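Local structure of uncharacterized protein (Borrelia turicatae, 5VJ4) at residues 124-129 and 191-196; 137-142 and 198-203; 161-166 and 219-224. The protein is of unknown function but is a putative surface lipoprotein of a relapsing fever spirochete, probably able to bind lipid. All coordinates share one frame; numbering follows the deposited sequence.

Interaction 1 (124-129 and 191-196). With SO4 (sulfate ion), chain C.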
loop_
_atom_site.group_PDB
_atom_site.type_symbol
_atom_site.label_atom_id
_atom_site.label_comp_id
_atom_site.label_asym_id
_atom_site.label_seq_id
_atom_site.Cartn_x
_atom_site.Cartn_y
_atom_site.Cartn_z
ATOM N N ILE A 124 -4.567 -9.997 -25.522
ATOM C CA ILE A 124 -3.305 -9.285 -25.670
ATOM C C ILE A 124 -3.500 -7.782 -25.416
ATOM O O ILE A 124 -2.735 -7.175 -24.687
ATOM C CB ILE A 124 -2.668 -9.570 -27.035
ATOM C CG1 ILE A 124 -2.250 -11.041 -27.102
ATOM C CG2 ILE A 124 -1.457 -8.702 -27.255
ATOM C CD1 ILE A 124 -0.977 -11.387 -26.367
ATOM N N SER A 125 -4.563 -7.202 -25.951
ATOM C CA SER A 125 -4.813 -5.813 -25.687
ATOM C C SER A 125 -5.011 -5.558 -24.193
ATOM O O SER A 125 -4.534 -4.553 -23.654
ATOM C CB SER A 125 -6.005 -5.318 -26.463
ATOM O OG SER A 125 -6.403 -4.067 -25.928
ATOM N N TYR A 126 -5.700 -6.476 -23.530
ATOM C CA TYR A 126 -5.910 -6.390 -22.084
ATOM C C TYR A 126 -4.598 -6.391 -21.277
ATOM O O TYR A 126 -4.291 -5.382 -20.651
ATOM C CB TYR A 126 -6.809 -7.518 -21.642
ATOM C CG TYR A 126 -7.135 -7.536 -20.187
ATOM C CD1 TYR A 126 -8.091 -6.660 -19.660
ATOM C CD2 TYR A 126 -6.540 -8.488 -19.330
ATOM C CE1 TYR A 126 -8.424 -6.709 -18.310
ATOM C CE2 TYR A 126 -6.872 -8.557 -17.986
ATOM C CZ TYR A 126 -7.797 -7.655 -17.479
ATOM O OH TYR A 126 -8.091 -7.696 -16.145
ATOM N N ILE A 127 -3.820 -7.482 -21.307
ATOM C CA ILE A 127 -2.578 -7.483 -20.557
ATOM C C ILE A 127 -1.582 -6.447 -21.041
ATOM O O ILE A 127 -0.571 -6.211 -20.387
ATOM C CB ILE A 127 -1.890 -8.843 -20.481
ATOM C CG1 ILE A 127 -1.539 -9.339 -21.874
ATOM C CG2 ILE A 127 -2.768 -9.809 -19.720
ATOM C CD1 ILE A 127 -0.691 -10.591 -21.838
ATOM N N GLN A 128 -1.870 -5.819 -22.171
ATOM C CA GLN A 128 -0.965 -4.805 -22.693
ATOM C C GLN A 128 -0.882 -3.606 -21.745
ATOM O O GLN A 128 0.182 -3.021 -21.566
ATOM C CB GLN A 128 -1.441 -4.336 -24.050
ATOM C CG GLN A 128 -0.360 -3.806 -24.967
ATOM C CD GLN A 128 -0.948 -2.914 -26.027
ATOM O OE1 GLN A 128 -1.950 -3.245 -26.675
ATOM N NE2 GLN A 128 -0.352 -1.760 -26.191
ATOM N N GLY A 129 -2.022 -3.253 -21.151
ATOM C CA GLY A 129 -2.147 -2.087 -20.293
ATOM C C GLY A 129 -1.743 -0.811 -20.989
ATOM O O GLY A 129 -2.337 -0.441 -21.984
ATOM N N GLY A 191 -5.678 -3.860 -12.407
ATOM C CA GLY A 191 -4.351 -3.309 -12.186
ATOM C C GLY A 191 -3.361 -4.387 -11.884
ATOM O O GLY A 191 -2.288 -4.435 -12.485
ATOM N N LEU A 192 -3.737 -5.281 -10.971
ATOM C CA LEU A 192 -2.808 -6.306 -10.508
ATOM C C LEU A 192 -2.467 -7.246 -11.649
ATOM O O LEU A 192 -1.293 -7.590 -11.848
ATOM C CB LEU A 192 -3.376 -7.045 -9.316
ATOM C CG LEU A 192 -3.429 -6.240 -8.009
ATOM C CD1 LEU A 192 -4.451 -6.865 -7.101
ATOM C CD2 LEU A 192 -2.103 -6.192 -7.314
ATOM N N VAL A 193 -3.483 -7.601 -12.429
ATOM C CA VAL A 193 -3.268 -8.431 -13.598
ATOM C C VAL A 193 -2.345 -7.731 -14.580
ATOM O O VAL A 193 -1.316 -8.320 -14.979
ATOM C CB VAL A 193 -4.581 -8.867 -14.250
ATOM C CG1 VAL A 193 -4.313 -9.749 -15.478
ATOM C CG2 VAL A 193 -5.414 -9.624 -13.230
ATOM N N LYS A 194 -2.666 -6.479 -14.926
ATOM C CA LYS A 194 -1.793 -5.728 -15.845
ATOM C C LYS A 194 -0.362 -5.675 -15.317
ATOM O O LYS A 194 0.580 -5.775 -16.100
ATOM C CB LYS A 194 -2.351 -4.358 -16.179
ATOM C CG LYS A 194 -3.644 -4.425 -17.007
ATOM C CD LYS A 194 -4.638 -3.346 -16.606
ATOM C CE LYS A 194 -5.416 -2.764 -17.786
ATOM N NZ LYS A 194 -6.366 -3.690 -18.462
ATOM N N GLY A 195 -0.190 -5.594 -13.997
ATOM C CA GLY A 195 1.145 -5.707 -13.375
ATOM C C GLY A 195 1.878 -6.989 -13.728
ATOM O O GLY A 195 3.070 -6.991 -14.071
ATOM N N ILE A 196 1.160 -8.097 -13.679
ATOM C CA ILE A 196 1.756 -9.373 -14.077
ATOM C C ILE A 196 2.102 -9.263 -15.548
ATOM O O ILE A 196 3.235 -9.589 -15.942
ATOM C CB ILE A 196 0.819 -10.559 -13.804
ATOM C CG1 ILE A 196 0.405 -10.531 -12.335
ATOM C CG2 ILE A 196 1.482 -11.872 -14.193
ATOM C CD1 ILE A 196 -0.672 -11.501 -11.940
HETATM S S SO4 C . -2.468 -0.202 -29.836
HETATM O O1 SO4 C . -2.057 -0.220 -28.418
HETATM O O2 SO4 C . -2.434 -1.578 -30.373
HETATM O O3 SO4 C . -3.862 0.234 -29.899
HETATM O O4 SO4 C . -1.566 0.700 -30.612
#

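Interaction 2 (137-142 and 198-203). With SO4 (sulfate ion), chain F.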
loop_
_atom_site.group_PDB
_atom_site.type_symbol
_atom_site.label_atom_id
_atom_site.label_comp_id
_atom_site.label_asym_id
_atom_site.label_seq_id
_atom_site.Cartn_x
_atom_site.Cartn_y
_atom_site.Cartn_z
ATOM N N TYR A 137 5.187 -6.437 -28.907
ATOM C CA TYR A 137 5.685 -7.026 -30.168
ATOM C C TYR A 137 7.074 -7.626 -29.953
ATOM O O TYR A 137 7.306 -8.798 -30.294
ATOM C CB TYR A 137 5.710 -6.001 -31.328
ATOM C CG TYR A 137 6.151 -6.583 -32.677
ATOM C CD1 TYR A 137 5.220 -7.031 -33.618
ATOM C CD2 TYR A 137 7.499 -6.700 -32.995
ATOM C CE1 TYR A 137 5.627 -7.603 -34.817
ATOM C CE2 TYR A 137 7.911 -7.257 -34.199
ATOM C CZ TYR A 137 6.976 -7.710 -35.096
ATOM O OH TYR A 137 7.396 -8.247 -36.285
ATOM N N ASP A 138 7.985 -6.815 -29.394
ATOM C CA ASP A 138 9.345 -7.280 -29.134
ATOM C C ASP A 138 9.342 -8.556 -28.321
ATOM O O ASP A 138 10.092 -9.480 -28.643
ATOM C CB ASP A 138 10.188 -6.202 -28.445
ATOM C CG ASP A 138 10.497 -5.022 -29.357
ATOM O OD1 ASP A 138 10.951 -5.257 -30.494
ATOM O OD2 ASP A 138 10.301 -3.859 -28.935
ATOM N N ARG A 139 8.477 -8.622 -27.301
ATOM C CA ARG A 139 8.437 -9.791 -26.442
ATOM C C ARG A 139 7.893 -10.969 -27.205
ATOM O O ARG A 139 8.582 -11.991 -27.311
ATOM C CB ARG A 139 7.632 -9.548 -25.168
ATOM C CG ARG A 139 7.824 -10.607 -24.096
ATOM C CD ARG A 139 9.141 -10.433 -23.333
ATOM N NE ARG A 139 9.148 -11.230 -22.096
ATOM C CZ ARG A 139 9.458 -12.535 -21.979
ATOM N NH1 ARG A 139 9.806 -13.270 -23.019
ATOM N NH2 ARG A 139 9.426 -13.118 -20.797
ATOM N N LEU A 140 6.687 -10.818 -27.768
ATOM C CA LEU A 140 5.993 -11.970 -28.372
ATOM C C LEU A 140 6.751 -12.593 -29.545
ATOM O O LEU A 140 6.658 -13.791 -29.816
ATOM C CB LEU A 140 4.586 -11.588 -28.798
ATOM C CG LEU A 140 3.581 -11.259 -27.700
ATOM C CD1 LEU A 140 2.189 -11.037 -28.278
ATOM C CD2 LEU A 140 3.546 -12.391 -26.700
ATOM N N ASN A 141 7.529 -11.767 -30.220
ATOM C CA ASN A 141 8.198 -12.168 -31.421
ATOM C C ASN A 141 9.222 -13.256 -31.145
ATOM O O ASN A 141 9.193 -14.310 -31.784
ATOM C CB ASN A 141 8.844 -10.934 -32.034
ATOM C CG ASN A 141 9.300 -11.145 -33.441
ATOM O OD1 ASN A 141 8.725 -11.943 -34.204
ATOM N ND2 ASN A 141 10.347 -10.421 -33.800
ATOM N N LYS A 142 10.076 -13.005 -30.157
ATOM C CA LYS A 142 11.147 -13.913 -29.786
ATOM C C LYS A 142 10.695 -15.256 -29.181
ATOM O O LYS A 142 11.555 -16.053 -28.821
ATOM C CB LYS A 142 12.110 -13.193 -28.829
ATOM C CG LYS A 142 13.131 -12.305 -29.532
ATOM C CD LYS A 142 14.339 -11.998 -28.654
ATOM C CE LYS A 142 15.627 -11.904 -29.473
ATOM N NZ LYS A 142 16.835 -11.739 -28.610
ATOM N N TYR A 198 2.889 -6.519 -17.164
ATOM C CA TYR A 198 4.123 -5.745 -17.142
ATOM C C TYR A 198 5.347 -6.602 -16.818
ATOM O O TYR A 198 6.284 -6.663 -17.609
ATOM C CB TYR A 198 3.993 -4.558 -16.200
ATOM C CG TYR A 198 5.179 -3.606 -16.205
ATOM C CD1 TYR A 198 6.399 -3.983 -15.620
ATOM C CD2 TYR A 198 5.069 -2.292 -16.743
ATOM C CE1 TYR A 198 7.497 -3.118 -15.613
ATOM C CE2 TYR A 198 6.163 -1.408 -16.724
ATOM C CZ TYR A 198 7.378 -1.843 -16.158
ATOM O OH TYR A 198 8.509 -1.059 -16.120
ATOM N N ASP A 199 5.337 -7.299 -15.692
ATOM C CA ASP A 199 6.548 -8.022 -15.308
ATOM C C ASP A 199 6.947 -8.967 -16.415
ATOM O O ASP A 199 8.146 -9.159 -16.678
ATOM C CB ASP A 199 6.398 -8.769 -13.983
ATOM C CG ASP A 199 6.337 -7.842 -12.770
ATOM O OD1 ASP A 199 6.883 -6.716 -12.806
ATOM O OD2 ASP A 199 5.736 -8.256 -11.756
ATOM N N PHE A 200 5.932 -9.510 -17.095
ATOM C CA PHE A 200 6.163 -10.478 -18.157
ATOM C C PHE A 200 6.775 -9.842 -19.415
ATOM O O PHE A 200 7.793 -10.328 -19.918
ATOM C CB PHE A 200 4.892 -11.254 -18.494
ATOM C CG PHE A 200 4.979 -11.971 -19.794
ATOM C CD1 PHE A 200 5.883 -13.018 -19.955
ATOM C CD2 PHE A 200 4.201 -11.563 -20.880
ATOM C CE1 PHE A 200 6.002 -13.646 -21.170
ATOM C CE2 PHE A 200 4.304 -12.203 -22.097
ATOM C CZ PHE A 200 5.206 -13.238 -22.245
ATOM N N PHE A 201 6.161 -8.766 -19.905
ATOM C CA PHE A 201 6.652 -8.095 -21.112
ATOM C C PHE A 201 8.044 -7.529 -20.974
ATOM O O PHE A 201 8.871 -7.710 -21.870
ATOM C CB PHE A 201 5.650 -7.078 -21.630
ATOM C CG PHE A 201 4.443 -7.730 -22.205
ATOM C CD1 PHE A 201 4.570 -8.595 -23.296
ATOM C CD2 PHE A 201 3.202 -7.567 -21.619
ATOM C CE1 PHE A 201 3.461 -9.250 -23.813
ATOM C CE2 PHE A 201 2.090 -8.212 -22.139
ATOM C CZ PHE A 201 2.219 -9.052 -23.241
ATOM N N HIS A 202 8.321 -6.913 -19.826
ATOM C CA HIS A 202 9.666 -6.445 -19.539
ATOM C C HIS A 202 10.651 -7.506 -19.057
ATOM O O HIS A 202 11.771 -7.161 -18.659
ATOM C CB HIS A 202 9.643 -5.246 -18.609
ATOM C CG HIS A 202 9.124 -4.013 -19.257
ATOM N ND1 HIS A 202 7.952 -3.409 -18.862
ATOM C CD2 HIS A 202 9.599 -3.280 -20.292
ATOM C CE1 HIS A 202 7.737 -2.339 -19.609
ATOM N NE2 HIS A 202 8.711 -2.244 -20.494
ATOM N N GLY A 203 10.257 -8.780 -19.081
ATOM C CA GLY A 203 11.224 -9.866 -18.863
ATOM C C GLY A 203 11.516 -10.292 -17.442
ATOM O O GLY A 203 12.313 -11.216 -17.258
HETATM S S SO4 F . 10.330 -17.860 -21.028
HETATM O O1 SO4 F . 11.664 -18.491 -20.957
HETATM O O2 SO4 F . 9.470 -18.395 -19.947
HETATM O O3 SO4 F . 9.604 -18.211 -22.270
HETATM O O4 SO4 F . 10.598 -16.401 -20.910
#

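Interaction 3 (161-166 and 219-224)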
loop_
_atom_site.group_PDB
_atom_site.type_symbol
_atom_site.label_atom_id
_atom_site.label_comp_id
_atom_site.label_asym_id
_atom_site.label_seq_id
_atom_site.Cartn_x
_atom_site.Cartn_y
_atom_site.Cartn_z
ATOM N N LYS A 161 -13.041 -14.562 -19.644
ATOM C CA LYS A 161 -14.374 -15.207 -19.648
ATOM C C LYS A 161 -14.952 -15.099 -18.242
ATOM O O LYS A 161 -16.105 -14.636 -18.063
ATOM C CB LYS A 161 -14.334 -16.659 -20.183
ATOM N N THR A 162 -14.122 -15.452 -17.249
ATOM C CA THR A 162 -14.514 -15.344 -15.842
ATOM C C THR A 162 -14.904 -13.914 -15.489
ATOM O O THR A 162 -15.985 -13.683 -14.944
ATOM C CB THR A 162 -13.418 -15.858 -14.903
ATOM O OG1 THR A 162 -13.424 -17.284 -14.901
ATOM C CG2 THR A 162 -13.649 -15.395 -13.491
ATOM N N LYS A 163 -14.031 -12.966 -15.821
ATOM C CA LYS A 163 -14.306 -11.551 -15.564
ATOM C C LYS A 163 -15.636 -11.089 -16.182
ATOM O O LYS A 163 -16.324 -10.198 -15.640
ATOM C CB LYS A 163 -13.137 -10.682 -16.026
ATOM C CG LYS A 163 -13.258 -9.217 -15.640
ATOM C CD LYS A 163 -12.212 -8.339 -16.318
ATOM C CE LYS A 163 -12.540 -6.882 -16.049
ATOM N NZ LYS A 163 -11.770 -5.960 -16.911
ATOM N N GLY A 164 -16.000 -11.720 -17.297
ATOM C CA GLY A 164 -17.264 -11.422 -17.974
ATOM C C GLY A 164 -18.486 -11.878 -17.197
ATOM O O GLY A 164 -19.470 -11.122 -17.063
ATOM N N GLU A 165 -18.429 -13.119 -16.701
ATOM C CA GLU A 165 -19.450 -13.626 -15.776
ATOM C C GLU A 165 -19.614 -12.659 -14.614
ATOM O O GLU A 165 -20.721 -12.163 -14.336
ATOM C CB GLU A 165 -19.076 -15.002 -15.233
ATOM C CG GLU A 165 -18.659 -16.027 -16.270
ATOM C CD GLU A 165 -19.696 -16.253 -17.368
ATOM O OE1 GLU A 165 -19.310 -16.908 -18.361
ATOM O OE2 GLU A 165 -20.880 -15.806 -17.257
ATOM N N ALA A 166 -18.487 -12.356 -13.972
ATOM C CA ALA A 166 -18.476 -11.458 -12.846
ATOM C C ALA A 166 -19.136 -10.124 -13.218
ATOM O O ALA A 166 -19.885 -9.536 -12.428
ATOM C CB ALA A 166 -17.058 -11.261 -12.365
ATOM N N PRO A 219 -10.751 -17.267 -9.376
ATOM C CA PRO A 219 -11.528 -17.363 -8.159
ATOM C C PRO A 219 -11.977 -16.009 -7.619
ATOM O O PRO A 219 -13.116 -15.887 -7.135
ATOM C CB PRO A 219 -10.529 -17.939 -7.173
ATOM C CG PRO A 219 -9.653 -18.789 -7.990
ATOM C CD PRO A 219 -9.472 -17.985 -9.220
ATOM N N ARG A 220 -11.084 -15.016 -7.704
ATOM C CA ARG A 220 -11.315 -13.743 -7.068
ATOM C C ARG A 220 -12.461 -12.998 -7.739
ATOM O O ARG A 220 -13.237 -12.316 -7.057
ATOM C CB ARG A 220 -10.026 -12.924 -6.963
ATOM C CG ARG A 220 -8.897 -13.677 -6.262
ATOM C CD ARG A 220 -7.565 -12.922 -6.297
ATOM N NE ARG A 220 -6.573 -13.531 -5.430
ATOM C CZ ARG A 220 -5.269 -13.599 -5.687
ATOM N NH1 ARG A 220 -4.777 -13.102 -6.803
ATOM N NH2 ARG A 220 -4.439 -14.200 -4.831
ATOM N N PHE A 221 -12.596 -13.177 -9.053
ATOM C CA PHE A 221 -13.715 -12.599 -9.801
ATOM C C PHE A 221 -14.968 -13.426 -9.568
ATOM O O PHE A 221 -16.015 -12.875 -9.223
ATOM C CB PHE A 221 -13.409 -12.538 -11.284
ATOM C CG PHE A 221 -12.551 -11.377 -11.684
ATOM C CD1 PHE A 221 -13.012 -10.087 -11.583
ATOM C CD2 PHE A 221 -11.287 -11.587 -12.224
ATOM C CE1 PHE A 221 -12.220 -9.009 -11.975
ATOM C CE2 PHE A 221 -10.486 -10.521 -12.617
ATOM C CZ PHE A 221 -10.953 -9.227 -12.488
ATOM N N ARG A 222 -14.851 -14.749 -9.731
ATOM C CA ARG A 222 -15.970 -15.658 -9.490
ATOM C C ARG A 222 -16.690 -15.398 -8.177
ATOM O O ARG A 222 -17.924 -15.477 -8.116
ATOM C CB ARG A 222 -15.515 -17.099 -9.518
ATOM C CG ARG A 222 -15.907 -17.810 -10.783
ATOM C CD ARG A 222 -15.726 -19.285 -10.551
ATOM N NE ARG A 222 -14.324 -19.684 -10.650
ATOM C CZ ARG A 222 -13.670 -19.886 -11.792
ATOM N NH1 ARG A 222 -14.280 -19.709 -12.989
ATOM N NH2 ARG A 222 -12.397 -20.277 -11.726
ATOM N N LYS A 223 -15.910 -15.031 -7.161
ATOM C CA LYS A 223 -16.385 -14.823 -5.808
ATOM C C LYS A 223 -17.516 -13.781 -5.723
ATOM O O LYS A 223 -18.299 -13.785 -4.776
ATOM C CB LYS A 223 -15.194 -14.474 -4.893
ATOM C CG LYS A 223 -15.425 -14.570 -3.388
ATOM C CD LYS A 223 -15.706 -16.002 -2.948
ATOM C CE LYS A 223 -15.418 -16.235 -1.474
ATOM N NZ LYS A 223 -16.023 -15.262 -0.544
ATOM N N PHE A 224 -17.639 -12.926 -6.730
ATOM C CA PHE A 224 -18.671 -11.891 -6.698
ATOM C C PHE A 224 -20.065 -12.481 -6.578
ATOM O O PHE A 224 -20.871 -12.024 -5.757
ATOM C CB PHE A 224 -18.571 -10.992 -7.930
ATOM C CG PHE A 224 -17.392 -10.077 -7.914
ATOM C CD1 PHE A 224 -16.278 -10.343 -7.109
ATOM C CD2 PHE A 224 -17.371 -8.963 -8.729
ATOM C CE1 PHE A 224 -15.177 -9.505 -7.104
ATOM C CE2 PHE A 224 -16.267 -8.125 -8.736
ATOM C CZ PHE A 224 -15.171 -8.406 -7.931
#

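Interaction 1 (124-129 and 191-196)
The C-terminal turn of helix 118-128 meets the C-terminal half of helix 176-201 in a nearly perpendicular helix-helix crossing within an all-helical fold. The short axes approach to 8.9 Å with a signed crossing angle of -96°, and Lys194, Tyr126 and Val193 supply most of the buried surface.

Lys194 leaves its helix with CG beside the backbone N and bends at each of its later torsions. Its chain runs across the tyrosine at about a right angle, bringing the ammonium close to CD1 and CE1 of the ring. NZ stands 4.1 Å from the centroid of the Tyr126 ring, 33° off the normal, an off-centre cation-pi contact. The same NZ makes a weak hydrogen bond of 3.5 Å to Tyr126 O, which also accepts from Gly129 N. Gly129, the first residue to leave the helical conformation, has positive phi, and its CA packs against Lys194 CE.

Tyr126 carries CG anti to the backbone N (chi1 -179°), which sends the ring along the crossing toward helix 176-201. Its hydroxyl is hydrogen-bonded to Asp190, one turn before Lys194, while Leu160 and Lys163 of helix 145-171 pack against the same side chain. The side chain thus lies between the ammonium of Lys194 beside its ring and the carboxylate of Asp190 at its hydroxyl. Away from the crossing, Gln128 NE2 is hydrogen-bonded to a sulfate ion, probably from the crystallisation liquor, and to Leu131 O. On the CE2 side the tyrosine ring meets Val193, whose CG1 is anti to the backbone N and comes within 3.8 Å of Tyr126 CE2.

Interaction 2 (137-142 and 198-203)
Arg139 carries this contact, reaching from the last turn of helix 133-141 to the C-terminal end of helix 176-201. Its NE donates to Phe200 O over 2.7 Å with an N-H...O angle of 154°, the oxygen lying close to the guanidinium plane; NH2 adds a weak bond to the same oxygen. Phe200 CE1 sits over one face of the guanidinium, 3.5 Å from Arg139 NH2, with ring and guanidinium planes inclined by 37°. Nearer the backbone of the arginine, Arg139 CB approaches the edge of the neighbouring ring at Phe201 CD1, 3.7 Å away, and Leu140 CD2 reaches that ring's edge.

The bend at chi2 (78°) directs the arginine toward the helix end. Further out, NH2 is hydrogen-bonded to Ile205 O and only weakly to a sulfate ion, probably from the crystallisation liquor, which Thr207 N also holds. Phe200 rests on Phe210 and Ile152. Phe200 O takes a second bond from Gly203 N, where the chain has left the helix and phi is positive. The arrangement is that of a helix C terminus whose late carbonyl accepts a side-chain hydrogen bond from another helix, a positive charge placed where the helix dipole would probably welcome it.

Interaction 3 (161-166 and 219-224)
Apolar packing dominates the meeting of helix 145-171 with the short helix 218-222, and its centre is Phe221. Three residues of helix 145-171 meet this phenylalanine at different heights. Thr162 points its methyl inward: CG2, anti to the backbone N, lies 3.6 Å from Phe221 CB, touching the root of the side chain and not its ring. One turn later, Ala166 sets its CB 4.0 Å from Phe221 CB and close to the carbonyl of the same residue. The small side chain is consistent with the close backbones here, the CA atoms of Ala166 and Phe221 being 5.8 Å apart. Beyond it, Ala166 CB also meets Phe224 CD2 at 4.3 Å.

The ring of Phe221 is covered by a CH-pi contact. Lys163 is fully extended, with CG anti to the backbone N (chi1 -173°), and runs alongside the phenylalanine in the same direction. Its CG stands 4.0 Å from the centroid of the Phe221 ring, only 19° off the normal, so the aliphatic part of the lysine lies over one face while its ammonium continues past to a salt bridge with Asp190.

Polar contact is slight. Thr162 OG1 comes within 3.2 Å of Arg222 NH1, but the angle is too poor for a hydrogen bond. Arg222, bent at chi3, curls its guanidinium back toward the threonine from the exposed border of the interface.

Helix 176-201 also packs here: Tyr189 meets Phe221 edge-to-face, Cys186 touches both Lys163 and Phe221, and Leu182 packs on Phe224. Arg220, pointing the other way, forms salt bridges with Asp245 and with Asp283 of helix 263-301, so that the short helix lies between helices 145-171 and 176-201 and the region of Asp245 and helix 263-301.

Overall arrangement
From the N terminus, helix 118-128, helix 133-141 and helix 145-171 supply the first segments of interactions 1, 2 and 3, and their partners follow in the same order. Interaction 1 closes a loop of 61 residues, interaction 2 one of 55 and interaction 3 one of 52; all three cross and none nests. Interactions 1 and 2 share helix 176-201 and touch through Ile127 against Phe201 and Ile124 against Leu140. Interaction 1 reaches interaction 3 where Tyr126 CE1 meets Lys163 NZ, whereas interactions 2 and 3 stay about 13 Å apart at their nearest atoms. Together they tie consecutive N-terminal helices to helix 176-201 and helix 218-222.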